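PDB 4I62: amino acid ABC transporter, periplasmic amino acid-binding protein, putative from Streptococcus pneumoniae, which binds L-arginine and probably delivers it to an ABC transporter for import into the cell. Local coordinates for residues Lys73-Glu78 and Ala102-Ser107; Ile69-Ala74 and Asp243-Lys248; Glu33-Lys38 and Lys236-Ala241. One frame throughout, in Å; residues are numbered along the deposited sequence.

Contact 1: Lys73-Glu78 and Ala102-Ser107; sequences KAIATE and ADLAIS. With ARG (arginine), chain B.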
loop_
_atom_site.group_PDB
_atom_site.type_symbol
_atom_site.label_atom_id
_atom_site.label_comp_id
_atom_site.label_asym_id
_atom_site.label_seq_id
_atom_site.Cartn_x
_atom_site.Cartn_y
_atom_site.Cartn_z
ATOM N N LYS A 73 9.122 12.977 -0.480
ATOM C CA LYS A 73 10.158 13.976 -0.765
ATOM C C LYS A 73 9.543 15.326 -1.135
ATOM O O LYS A 73 10.035 16.383 -0.710
ATOM C CB LYS A 73 11.037 13.498 -1.930
ATOM C CG LYS A 73 12.005 12.378 -1.600
ATOM C CD LYS A 73 12.748 11.940 -2.898
ATOM C CE LYS A 73 13.683 10.766 -2.691
ATOM N NZ LYS A 73 14.220 10.364 -4.021
ATOM N N ALA A 74 8.484 15.300 -1.931
ATOM C CA ALA A 74 7.833 16.540 -2.328
ATOM C C ALA A 74 7.219 17.253 -1.125
ATOM O O ALA A 74 7.282 18.480 -1.017
ATOM C CB ALA A 74 6.793 16.288 -3.444
ATOM N N ILE A 75 6.598 16.493 -0.214
ATOM C CA ILE A 75 6.035 17.091 0.987
ATOM C C ILE A 75 7.134 17.689 1.865
ATOM O O ILE A 75 6.992 18.781 2.377
ATOM C CB ILE A 75 5.167 16.047 1.757
ATOM C CG1 ILE A 75 3.993 15.598 0.900
ATOM C CG2 ILE A 75 4.744 16.607 3.111
ATOM C CD1 ILE A 75 3.303 14.347 1.435
ATOM N N ALA A 76 8.226 16.953 2.056
ATOM C CA ALA A 76 9.323 17.451 2.882
ATOM C C ALA A 76 9.895 18.735 2.275
ATOM O O ALA A 76 10.168 19.680 3.001
ATOM C CB ALA A 76 10.403 16.391 3.034
ATOM N N THR A 77 10.050 18.787 0.949
ATOM C CA THR A 77 10.547 19.986 0.255
ATOM C C THR A 77 9.582 21.160 0.495
ATOM O O THR A 77 10.014 22.294 0.789
ATOM C CB THR A 77 10.669 19.724 -1.273
ATOM O OG1 THR A 77 11.694 18.746 -1.501
ATOM C CG2 THR A 77 11.015 21.005 -2.022
ATOM N N GLU A 78 8.274 20.912 0.385
ATOM C CA GLU A 78 7.249 21.932 0.655
ATOM C C GLU A 78 7.374 22.509 2.064
ATOM O O GLU A 78 7.240 23.725 2.246
ATOM C CB GLU A 78 5.836 21.362 0.426
ATOM C CG GLU A 78 4.695 22.311 0.806
ATOM C CD GLU A 78 4.687 23.575 -0.021
ATOM O OE1 GLU A 78 5.054 23.510 -1.219
ATOM O OE2 GLU A 78 4.308 24.643 0.523
ATOM N N ALA A 102 5.896 8.636 14.338
ATOM C CA ALA A 102 6.062 9.129 12.971
ATOM C C ALA A 102 5.089 10.275 12.762
ATOM O O ALA A 102 4.054 10.345 13.440
ATOM C CB ALA A 102 5.814 8.018 11.956
ATOM N N ASP A 103 5.394 11.169 11.823
ATOM C CA ASP A 103 4.526 12.308 11.525
ATOM C C ASP A 103 3.434 11.992 10.501
ATOM O O ASP A 103 2.316 12.517 10.600
ATOM C CB ASP A 103 5.380 13.452 10.984
ATOM C CG ASP A 103 6.428 13.890 11.978
ATOM O OD1 ASP A 103 6.062 14.114 13.155
ATOM O OD2 ASP A 103 7.630 13.970 11.621
ATOM N N LEU A 104 3.768 11.171 9.507
ATOM C CA LEU A 104 2.837 10.801 8.434
ATOM C C LEU A 104 2.978 9.315 8.185
ATOM O O LEU A 104 4.072 8.776 8.345
ATOM C CB LEU A 104 3.160 11.522 7.107
ATOM C CG LEU A 104 3.100 13.035 7.125
ATOM C CD1 LEU A 104 3.561 13.581 5.774
ATOM C CD2 LEU A 104 1.682 13.539 7.475
ATOM N N ALA A 105 1.890 8.704 7.732
ATOM C CA ALA A 105 1.961 7.394 7.087
ATOM C C ALA A 105 1.722 7.624 5.605
ATOM O O ALA A 105 0.644 8.096 5.222
ATOM C CB ALA A 105 0.916 6.438 7.638
ATOM N N ILE A 106 2.726 7.294 4.796
ATOM C CA ILE A 106 2.595 7.340 3.338
ATOM C C ILE A 106 3.010 5.936 2.883
ATOM O O ILE A 106 4.203 5.644 2.739
ATOM C CB ILE A 106 3.461 8.435 2.661
ATOM C CG1 ILE A 106 3.267 9.788 3.358
ATOM C CG2 ILE A 106 3.068 8.512 1.188
ATOM C CD1 ILE A 106 4.135 10.912 2.762
ATOM N N SER A 107 2.010 5.063 2.720
ATOM C CA SER A 107 2.315 3.647 2.643
ATOM C C SER A 107 1.188 2.899 1.935
ATOM O O SER A 107 0.816 1.779 2.350
ATOM C CB SER A 107 2.560 3.073 4.046
ATOM O OG SER A 107 3.181 1.780 4.031
HETATM N N ARG B . -4.344 -0.338 1.041
HETATM C CA ARG B . -4.302 -1.367 2.113
HETATM C C ARG B . -4.614 -0.761 3.479
HETATM O O ARG B . -4.503 0.473 3.640
HETATM C CB ARG B . -2.988 -2.124 2.094
HETATM C CG ARG B . -1.760 -1.216 2.198
HETATM C CD ARG B . -0.493 -2.002 2.465
HETATM N NE ARG B . 0.668 -1.157 2.252
HETATM C CZ ARG B . 1.919 -1.528 2.431
HETATM N NH1 ARG B . 2.902 -0.660 2.216
HETATM N NH2 ARG B . 2.194 -2.767 2.835
HETATM O OXT ARG B . -4.929 -1.572 4.411
#
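The flat guanidinium group of the bound arginine turns its NE and NH1 side to Ser107 O, while at Leu104 and Ile106 of the same segment, 102-107, Ile75 packs in from helix 67-79. ARG NE lies 2.9 Å from Ser107 O, and NH1 gives a second, longer bond to the same oxygen. Ser107 OG stands well above the guanidinium plane and takes another bond from ARG NH1, at 3.1 Å. Two bonds to one carbonyl oxygen and a third to the hydroxyl oxygen should limit rotation of the guanidinium about its chain; Asn46 N also binds Ser107 OG, helping to position it.

This is the type II periplasmic binding protein fold. Helix 67-79 packs beside the parallel sheet formed by strands 82-87, 40-45 and 104-105, and the chain leaving strand 104-105 runs on to the ligand. Across the layer the contact is wholly apolar. Ile75 has CG1 anti to its carbonyl carbon (chi1 -62°) and an extended second torsion, which carries CD1 out from the helix to meet Ile106 CD1 tip to tip, 3.8 Å away. Its other branch works separately: Ile75 CG2 comes within 4.2 Å of Leu104 CD1. Leu41 of the central strand also touches Ile75, while Val229 touches both Leu104 and Ile106, so these buried methyl groups belong to a larger core.

On the same helix, Thr77 turns its hydroxyl back onto the preceding turn. Lys73 O receives Thr77 N and Thr77 OG1 from opposite faces of its carbonyl plane, the hydroxyl oxygen 3.0 Å away and 35° out of that plane.

Contact 2: Ile69-Ala74 and Asp243-Lys248; sequences IELAKA and DKTIQK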
loop_
_atom_site.group_PDB
_atom_site.type_symbol
_atom_site.label_atom_id
_atom_site.label_comp_id
_atom_site.label_asym_id
_atom_site.label_seq_id
_atom_site.Cartn_x
_atom_site.Cartn_y
_atom_site.Cartn_z
ATOM N N ILE A 69 7.571 7.347 -1.930
ATOM C CA ILE A 69 8.809 7.980 -1.476
ATOM C C ILE A 69 8.951 9.329 -2.205
ATOM O O ILE A 69 9.336 10.339 -1.600
ATOM C CB ILE A 69 10.051 7.087 -1.735
ATOM C CG1 ILE A 69 10.117 5.908 -0.778
ATOM C CG2 ILE A 69 11.336 7.896 -1.595
ATOM C CD1 ILE A 69 8.985 4.933 -0.792
ATOM N N GLU A 70 8.633 9.368 -3.503
ATOM C CA GLU A 70 8.689 10.637 -4.235
ATOM C C GLU A 70 7.657 11.634 -3.709
ATOM O O GLU A 70 7.953 12.832 -3.606
ATOM C CB GLU A 70 8.541 10.359 -5.730
ATOM C CG GLU A 70 9.661 9.484 -6.287
ATOM C CD GLU A 70 11.032 10.087 -6.044
ATOM O OE1 GLU A 70 11.212 11.271 -6.390
ATOM O OE2 GLU A 70 11.933 9.411 -5.504
ATOM N N LEU A 71 6.461 11.169 -3.363
ATOM C CA LEU A 71 5.467 12.022 -2.725
ATOM C C LEU A 71 5.993 12.556 -1.399
ATOM O O LEU A 71 5.881 13.750 -1.105
ATOM C CB LEU A 71 4.178 11.244 -2.521
ATOM C CG LEU A 71 3.029 11.935 -1.777
ATOM C CD1 LEU A 71 2.646 13.278 -2.398
ATOM C CD2 LEU A 71 1.811 11.040 -1.655
ATOM N N ALA A 72 6.597 11.680 -0.592
ATOM C CA ALA A 72 7.167 12.089 0.694
ATOM C C ALA A 72 8.244 13.171 0.518
ATOM O O ALA A 72 8.309 14.111 1.271
ATOM C CB ALA A 72 7.743 10.873 1.422
ATOM N N LYS A 73 9.122 12.977 -0.480
ATOM C CA LYS A 73 10.158 13.976 -0.765
ATOM C C LYS A 73 9.543 15.326 -1.135
ATOM O O LYS A 73 10.035 16.383 -0.710
ATOM C CB LYS A 73 11.037 13.498 -1.930
ATOM C CG LYS A 73 12.005 12.378 -1.600
ATOM C CD LYS A 73 12.748 11.940 -2.898
ATOM C CE LYS A 73 13.683 10.766 -2.691
ATOM N NZ LYS A 73 14.220 10.364 -4.021
ATOM N N ALA A 74 8.484 15.300 -1.931
ATOM C CA ALA A 74 7.833 16.540 -2.328
ATOM C C ALA A 74 7.219 17.253 -1.125
ATOM O O ALA A 74 7.282 18.480 -1.017
ATOM C CB ALA A 74 6.793 16.288 -3.444
ATOM N N ASP A 243 -1.895 18.445 1.276
ATOM C CA ASP A 243 -2.892 18.587 0.201
ATOM C C ASP A 243 -2.441 19.545 -0.899
ATOM O O ASP A 243 -2.756 19.310 -2.060
ATOM C CB ASP A 243 -4.241 19.005 0.792
ATOM C CG ASP A 243 -4.947 17.834 1.466
ATOM O OD1 ASP A 243 -4.426 16.689 1.402
ATOM O OD2 ASP A 243 -6.017 18.008 2.032
ATOM N N LYS A 244 -1.721 20.616 -0.549
ATOM C CA LYS A 244 -1.148 21.491 -1.567
ATOM C C LYS A 244 -0.223 20.688 -2.485
ATOM O O LYS A 244 -0.204 20.883 -3.693
ATOM C CB LYS A 244 -0.367 22.625 -0.891
ATOM C CG LYS A 244 0.398 23.516 -1.847
ATOM C CD LYS A 244 1.229 24.528 -1.071
ATOM C CE LYS A 244 1.833 25.591 -1.973
ATOM N NZ LYS A 244 2.569 25.015 -3.125
ATOM N N THR A 245 0.566 19.802 -1.881
ATOM C CA THR A 245 1.514 18.983 -2.632
ATOM C C THR A 245 0.809 17.973 -3.538
ATOM O O THR A 245 1.149 17.848 -4.719
ATOM C CB THR A 245 2.507 18.282 -1.671
ATOM O OG1 THR A 245 3.139 19.241 -0.840
ATOM C CG2 THR A 245 3.566 17.507 -2.432
ATOM N N ILE A 246 -0.188 17.271 -2.982
ATOM C CA ILE A 246 -0.953 16.338 -3.787
ATOM C C ILE A 246 -1.641 17.060 -4.941
ATOM O O ILE A 246 -1.600 16.590 -6.076
ATOM C CB ILE A 246 -1.958 15.544 -2.926
ATOM C CG1 ILE A 246 -1.193 14.601 -1.978
ATOM C CG2 ILE A 246 -2.901 14.752 -3.808
ATOM C CD1 ILE A 246 -2.083 14.029 -0.856
ATOM N N GLN A 247 -2.276 18.194 -4.664
ATOM C CA GLN A 247 -2.959 18.980 -5.698
ATOM C C GLN A 247 -2.009 19.332 -6.862
ATOM O O GLN A 247 -2.333 19.179 -8.026
ATOM C CB GLN A 247 -3.540 20.241 -5.048
ATOM C CG GLN A 247 -4.236 21.247 -6.016
ATOM C CD GLN A 247 -4.839 22.462 -5.302
ATOM O OE1 GLN A 247 -4.264 23.563 -5.303
ATOM N NE2 GLN A 247 -6.026 22.286 -4.736
ATOM N N LYS A 248 -0.817 19.788 -6.508
ATOM C CA LYS A 248 0.161 20.163 -7.514
ATOM C C LYS A 248 0.576 18.962 -8.370
ATOM O O LYS A 248 0.653 19.055 -9.604
ATOM C CB LYS A 248 1.380 20.761 -6.796
ATOM C CG LYS A 248 2.516 21.151 -7.709
ATOM C CD LYS A 248 3.743 21.623 -6.930
ATOM C CE LYS A 248 3.435 22.843 -6.084
ATOM N NZ LYS A 248 4.675 23.589 -5.694
#
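Ala74 CB and Thr245 CG2 meet at 3.6 Å, the closest approach between segments 69-74 and 243-248. One turn back along the first helix, Leu71 sends CD1 to within 4.1 Å of Ile246 CG1, the two side chains crossing at a slant; the same Leu71 methyl lies 4.3 Å from Thr245 CG2. Leu71 gets there through its first torsion (176°): CG lies anti to the backbone N, and the branched end reaches nearer the partner helix than the start of the side chain would suggest.

What sets Thr245 is its own helix. Its hydroxyl OG1 bonds to Ala241 O one turn earlier, which leaves CG2 to face helix 67-79. Further out, Ile75 and Glu78 also touch Thr245, and Ser122 packs on Ile246. The axes of the two short segments pass 10.2 Å apart at 122°, and side chains bridge the gap. The contact thus packs helix 236-251, from late in the chain, against helix 67-79, which flanks the parallel sheet of this type II binding-protein fold.

Across the interface itself only carbon meets carbon, so the two helices are joined here by van der Waals and hydrophobic packing.

Contact 3: Glu33-Lys38 and Lys236-Ala241; sequences EAIKSK and KELKEA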
loop_
_atom_site.group_PDB
_atom_site.type_symbol
_atom_site.label_atom_id
_atom_site.label_comp_id
_atom_site.label_asym_id
_atom_site.label_seq_id
_atom_site.Cartn_x
_atom_site.Cartn_y
_atom_site.Cartn_z
ATOM N N GLU A 33 4.381 22.991 13.040
ATOM C CA GLU A 33 5.430 23.782 13.690
ATOM C C GLU A 33 6.454 22.857 14.331
ATOM O O GLU A 33 7.661 23.139 14.339
ATOM C CB GLU A 33 4.842 24.687 14.758
ATOM C CG GLU A 33 3.749 25.584 14.266
ATOM C CD GLU A 33 2.644 25.711 15.275
ATOM O OE1 GLU A 33 2.830 25.195 16.401
ATOM O OE2 GLU A 33 1.595 26.317 14.949
ATOM N N ALA A 34 5.964 21.759 14.894
ATOM C CA ALA A 34 6.849 20.795 15.537
ATOM C C ALA A 34 7.750 20.196 14.482
ATOM O O ALA A 34 8.951 19.981 14.729
ATOM C CB ALA A 34 6.052 19.708 16.241
ATOM N N ILE A 35 7.181 19.964 13.302
ATOM C CA ILE A 35 7.942 19.415 12.212
ATOM C C ILE A 35 8.965 20.412 11.700
ATOM O O ILE A 35 10.152 20.047 11.543
ATOM C CB ILE A 35 7.016 18.908 11.091
ATOM C CG1 ILE A 35 6.235 17.688 11.561
ATOM C CG2 ILE A 35 7.792 18.586 9.862
ATOM C CD1 ILE A 35 5.047 17.364 10.661
ATOM N N LYS A 36 8.559 21.658 11.446
ATOM C CA LYS A 36 9.527 22.604 10.942
ATOM C C LYS A 36 10.626 22.828 11.959
ATOM O O LYS A 36 11.809 22.978 11.602
ATOM C CB LYS A 36 8.866 23.918 10.540
ATOM C CG LYS A 36 7.997 23.734 9.311
ATOM C CD LYS A 36 7.403 25.044 8.826
ATOM C CE LYS A 36 6.795 24.889 7.442
ATOM N NZ LYS A 36 6.356 26.182 6.876
ATOM N N SER A 37 10.264 22.945 13.235
ATOM C CA SER A 37 11.232 23.224 14.297
ATOM C C SER A 37 12.228 22.086 14.499
ATOM O O SER A 37 13.396 22.312 14.843
ATOM C CB SER A 37 10.510 23.522 15.612
ATOM O OG SER A 37 11.443 23.742 16.651
ATOM N N LYS A 38 11.795 20.854 14.318
ATOM C CA LYS A 38 12.718 19.732 14.485
ATOM C C LYS A 38 13.544 19.476 13.228
ATOM O O LYS A 38 14.535 18.736 13.279
ATOM C CB LYS A 38 12.025 18.465 14.989
ATOM C CG LYS A 38 11.291 17.691 13.925
ATOM C CD LYS A 38 10.528 16.536 14.559
ATOM C CE LYS A 38 9.744 15.745 13.520
ATOM N NZ LYS A 38 8.892 14.721 14.175
ATOM N N LYS A 236 -4.349 20.478 11.136
ATOM C CA LYS A 236 -4.870 21.187 9.980
ATOM C C LYS A 236 -3.796 21.745 9.073
ATOM O O LYS A 236 -3.894 21.623 7.845
ATOM C CB LYS A 236 -5.777 22.321 10.429
ATOM C CG LYS A 236 -6.336 23.117 9.248
ATOM C CD LYS A 236 -7.266 24.189 9.707
ATOM C CE LYS A 236 -7.866 24.957 8.539
ATOM N NZ LYS A 236 -8.899 25.956 8.986
ATOM N N GLU A 237 -2.789 22.397 9.662
ATOM C CA GLU A 237 -1.767 22.997 8.807
ATOM C C GLU A 237 -0.879 21.963 8.114
ATOM O O GLU A 237 -0.421 22.196 6.973
ATOM C CB GLU A 237 -0.945 24.041 9.557
ATOM C CG GLU A 237 -1.778 25.248 9.889
ATOM C CD GLU A 237 -1.028 26.310 10.653
ATOM O OE1 GLU A 237 0.127 26.030 11.111
ATOM O OE2 GLU A 237 -1.647 27.381 10.816
ATOM N N LEU A 238 -0.620 20.850 8.791
ATOM C CA LEU A 238 0.099 19.759 8.154
ATOM C C LEU A 238 -0.725 19.188 6.993
ATOM O O LEU A 238 -0.196 18.974 5.874
ATOM C CB LEU A 238 0.436 18.655 9.176
ATOM C CG LEU A 238 1.210 17.451 8.642
ATOM C CD1 LEU A 238 2.476 17.828 7.914
ATOM C CD2 LEU A 238 1.487 16.507 9.789
ATOM N N LYS A 239 -2.022 19.002 7.217
ATOM C CA LYS A 239 -2.919 18.546 6.152
ATOM C C LYS A 239 -2.870 19.514 4.967
ATOM O O LYS A 239 -2.860 19.097 3.799
ATOM C CB LYS A 239 -4.364 18.347 6.670
ATOM C CG LYS A 239 -5.392 17.917 5.584
ATOM C CD LYS A 239 -6.745 17.462 6.155
ATOM C CE LYS A 239 -7.857 17.425 5.087
ATOM N NZ LYS A 239 -7.551 16.613 3.849
ATOM N N GLU A 240 -2.867 20.823 5.244
ATOM C CA GLU A 240 -2.773 21.813 4.152
ATOM C C GLU A 240 -1.520 21.603 3.295
ATOM O O GLU A 240 -1.576 21.656 2.042
ATOM C CB GLU A 240 -2.807 23.244 4.696
ATOM C CG GLU A 240 -2.445 24.261 3.593
ATOM C CD GLU A 240 -2.440 25.689 4.072
ATOM O OE1 GLU A 240 -2.526 25.913 5.302
ATOM O OE2 GLU A 240 -2.364 26.595 3.215
ATOM N N ALA A 241 -0.381 21.465 3.956
ATOM C CA ALA A 241 0.846 21.267 3.225
ATOM C C ALA A 241 0.817 20.006 2.378
ATOM O O ALA A 241 1.272 20.027 1.217
ATOM C CB ALA A 241 2.039 21.264 4.172
HETATM O O HOH W 1 2.186 27.254 12.320
#
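Leu238 and Ile35 meet because of their first torsions. In Leu238 CG is anti to the backbone N (chi1 -179°), and the forked end swings nearer to helix 33-38; in Ile35 it is CG1 that lies anti to the carbonyl carbon, with CD1 extended beyond it. The two side chains cross at about a right angle, and Ile35 CD1 sits before the fork, 3.8 Å from both Leu238 CD1 and Leu238 CD2.

In this type II periplasmic binding protein fold, the contact joins the first modelled helix, 33-38, to the start of helix 236-251, close to 200 residues later in the chain. Met231 of strand 226-232 packs on Leu238 and extends the apolar patch inward; Asp103 also touches Ile35.

At the solvent-facing edge of the contact the character changes. Glu33 and Glu237 bring their carboxylates close, Glu33 OE2 lying 4.1 Å from Glu237 OE1 with the two planes 80° apart. Such like charges would probably repel, but a single water mediates between them. It donates a hydrogen to each acid, its oxygen 2.9 Å from Glu33 OE2 and 2.7 Å from Glu237 OE1.

All three contacts lie in the same lobe, and two helices tie them together: 67-79 serves contacts 1 and 2, and 236-251 serves contacts 2 and 3. Contacts 1 and 2 have centres about 8 Å apart and share a core, where Ile75 CG1 is 3.9 Å from Thr245 CG2 and Ile106 CD1 is 3.8 Å from Ala72 CB. Contacts 1 and 3, centres about 10 Å apart, meet through Leu104 CD2 and Leu238 CD2 at 3.8 Å and a salt bridge between Asp103 OD2 and Lys38 NZ at 2.9 Å. Contact 1 alone touches the arginine. The side chain of Leu71, in contact 2, is about 12 Å from the bound arginine.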